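Local coordinates for hypothetical protein AGR_L_1239 (Agrobacterium tumefaciens str. C58, PDB 1VQS) that is of unknown function but belongs to the NIPSNAP family and has a ferredoxin-like fold, probably related to the dimeric alpha-beta barrel proteins, at residues I41-L46 and L82-W88. Numbering follows the deposited sequence.
Sequences IQKSHL and LMADPRW
H45 and I41, one turn apart near the end of helix 27-46, face the junction between helices 72-84 and 86-89, with the CA atoms of H45 and L82 5.4 Å apart and those of I41 and W88 6.6 Å. The polar link is a histidine-carboxylate hydrogen bond, H45 NE2 to D85 OD2 at 2.8 Å and nearly straight (166°). The acceptor sits at the edge of the imidazole, in its plane, whereas the carboxylate is turned steeply against the ring (76°) and is met on its anti side. D85 is also the N-cap of helix 86-89: with CG anti to its backbone N (chi1 -176°), the other oxygen, OD1, accepts from R87 N at 2.8 Å. A short acidic side chain suits this place, since one carboxylate can cap helix 86-89 with OD1 and tie it to helix 27-46 with OD2. Imidazole suits position 45 by offering a flat face besides its N-H: L82 CA lies over it as a CH-pi contact, 3.9 Å from the centroid, and S44 OG approaches the opposite face near its rim. In this ferredoxin-like fold both long helices pack on one side of a four-stranded antiparallel sheet, and the contact joins them beside strand 62-69, whose H65 and W67 touch Q42. Branched L82 divides its two methyls: CD1 reaches H45 CD2 and lies over a face of the W88 ring, while CD2 meets L46 CD2 at 3.9 Å. Q42, long and flat-ended, can lay its extended chain and amide obliquely along the far end of the indole, CD 3.7 Å from W88 CH2. I41 uses both branches: CG2 touches W88 CE3 at 3.9 Å, while CG1 lies over a face of the R87 guanidinium, where aliphatic branch and flat cation can pack without competing for hydrogen bonds.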
# COMPACT_ATOMS: atom_id res chain seq x y z
N ILE B 41 -21.37 -26.67 1.77
CA ILE B 41 -22.36 -25.72 2.28
C ILE B 41 -22.26 -24.39 1.55
O ILE B 41 -23.27 -23.84 1.11
CB ILE B 41 -22.22 -25.55 3.81
CG1 ILE B 41 -22.60 -26.85 4.55
CG2 ILE B 41 -23.05 -24.38 4.30
CD1 ILE B 41 -22.05 -26.96 5.97
N GLN B 42 -21.05 -23.87 1.37
CA GLN B 42 -20.86 -22.57 0.73
C GLN B 42 -21.40 -22.61 -0.71
O GLN B 42 -22.17 -21.75 -1.11
CB GLN B 42 -19.39 -22.18 0.73
CG GLN B 42 -19.17 -20.75 0.35
CD GLN B 42 -17.72 -20.37 0.48
OE1 GLN B 42 -16.85 -21.21 0.30
NE2 GLN B 42 -17.46 -19.06 0.72
N LYS B 43 -21.03 -23.64 -1.47
CA LYS B 43 -21.51 -23.81 -2.85
C LYS B 43 -23.03 -23.92 -2.90
O LYS B 43 -23.69 -23.43 -3.85
CB LYS B 43 -20.90 -25.03 -3.53
CG LYS B 43 -19.42 -24.88 -3.83
CD LYS B 43 -18.71 -26.21 -4.03
CE LYS B 43 -19.13 -26.96 -5.24
NZ LYS B 43 -18.47 -28.31 -5.15
N SER B 44 -23.62 -24.58 -1.90
CA SER B 44 -25.06 -24.79 -1.92
C SER B 44 -25.86 -23.53 -1.83
O SER B 44 -27.05 -23.54 -2.15
CB SER B 44 -25.50 -25.73 -0.82
OG SER B 44 -25.50 -25.09 0.43
N HIS B 45 -25.24 -22.44 -1.38
CA HIS B 45 -25.90 -21.12 -1.39
C HIS B 45 -25.42 -20.25 -2.53
O HIS B 45 -26.22 -19.64 -3.22
CB HIS B 45 -25.69 -20.39 -0.06
CG HIS B 45 -26.34 -21.08 1.10
ND1 HIS B 45 -27.70 -21.11 1.30
CD2 HIS B 45 -25.79 -21.80 2.12
CE1 HIS B 45 -27.97 -21.81 2.38
NE2 HIS B 45 -26.83 -22.23 2.91
N LEU B 46 -24.11 -20.15 -2.69
CA LEU B 46 -23.55 -19.20 -3.64
C LEU B 46 -23.65 -19.64 -5.07
O LEU B 46 -23.68 -18.79 -5.95
CB LEU B 46 -22.12 -18.88 -3.28
CG LEU B 46 -21.93 -18.28 -1.88
CD1 LEU B 46 -20.44 -17.90 -1.72
CD2 LEU B 46 -22.83 -17.10 -1.62
N LEU B 82 -26.74 -17.61 2.63
CA LEU B 82 -25.52 -18.19 3.18
C LEU B 82 -25.33 -17.74 4.63
O LEU B 82 -25.14 -18.55 5.52
CB LEU B 82 -24.30 -17.79 2.35
CG LEU B 82 -22.91 -18.22 2.88
CD1 LEU B 82 -22.77 -19.72 2.83
CD2 LEU B 82 -21.79 -17.54 2.09
N MSE B 83 -25.42 -16.42 4.85
CA MSE B 83 -25.14 -15.84 6.17
C MSE B 83 -26.21 -16.13 7.22
O MSE B 83 -25.95 -16.05 8.42
CB MSE B 83 -24.88 -14.33 6.02
CG MSE B 83 -23.70 -14.03 5.11
SE MSE B 83 -22.01 -14.88 5.66
CE MSE B 83 -22.11 -14.52 7.49
N ALA B 84 -27.40 -16.49 6.79
CA ALA B 84 -28.50 -16.85 7.68
C ALA B 84 -28.48 -18.34 8.04
O ALA B 84 -29.20 -18.77 8.94
CB ALA B 84 -29.83 -16.51 7.04
N ASP B 85 -27.72 -19.15 7.29
CA ASP B 85 -27.71 -20.61 7.52
C ASP B 85 -26.88 -20.98 8.75
O ASP B 85 -25.68 -20.78 8.74
CB ASP B 85 -27.14 -21.32 6.30
CG ASP B 85 -27.19 -22.82 6.39
OD1 ASP B 85 -27.61 -23.38 7.40
OD2 ASP B 85 -26.83 -23.46 5.37
N PRO B 86 -27.53 -21.53 9.79
CA PRO B 86 -26.73 -21.91 10.96
C PRO B 86 -25.65 -22.96 10.66
O PRO B 86 -24.68 -23.07 11.41
CB PRO B 86 -27.76 -22.46 11.95
CG PRO B 86 -28.93 -22.82 11.16
CD PRO B 86 -28.96 -21.86 9.99
N ARG B 87 -25.81 -23.73 9.58
CA ARG B 87 -24.77 -24.68 9.19
C ARG B 87 -23.51 -23.95 8.73
O ARG B 87 -22.39 -24.46 8.88
CB ARG B 87 -25.29 -25.62 8.11
CG ARG B 87 -26.42 -26.50 8.60
CD ARG B 87 -26.91 -27.46 7.51
NE ARG B 87 -25.97 -28.56 7.31
CZ ARG B 87 -25.64 -29.09 6.13
NH1 ARG B 87 -26.13 -28.60 5.01
NH2 ARG B 87 -24.78 -30.10 6.09
N TRP B 88 -23.68 -22.79 8.13
CA TRP B 88 -22.54 -21.98 7.73
C TRP B 88 -22.00 -21.17 8.90
O TRP B 88 -20.79 -21.07 9.06
CB TRP B 88 -22.91 -21.02 6.60
CG TRP B 88 -21.77 -20.17 6.08
CD1 TRP B 88 -21.66 -18.82 6.18
CD2 TRP B 88 -20.59 -20.64 5.42
NE1 TRP B 88 -20.49 -18.41 5.58
CE2 TRP B 88 -19.82 -19.51 5.13
CE3 TRP B 88 -20.12 -21.90 5.06
CZ2 TRP B 88 -18.60 -19.61 4.45
CZ3 TRP B 88 -18.92 -21.99 4.39
CH2 TRP B 88 -18.17 -20.85 4.11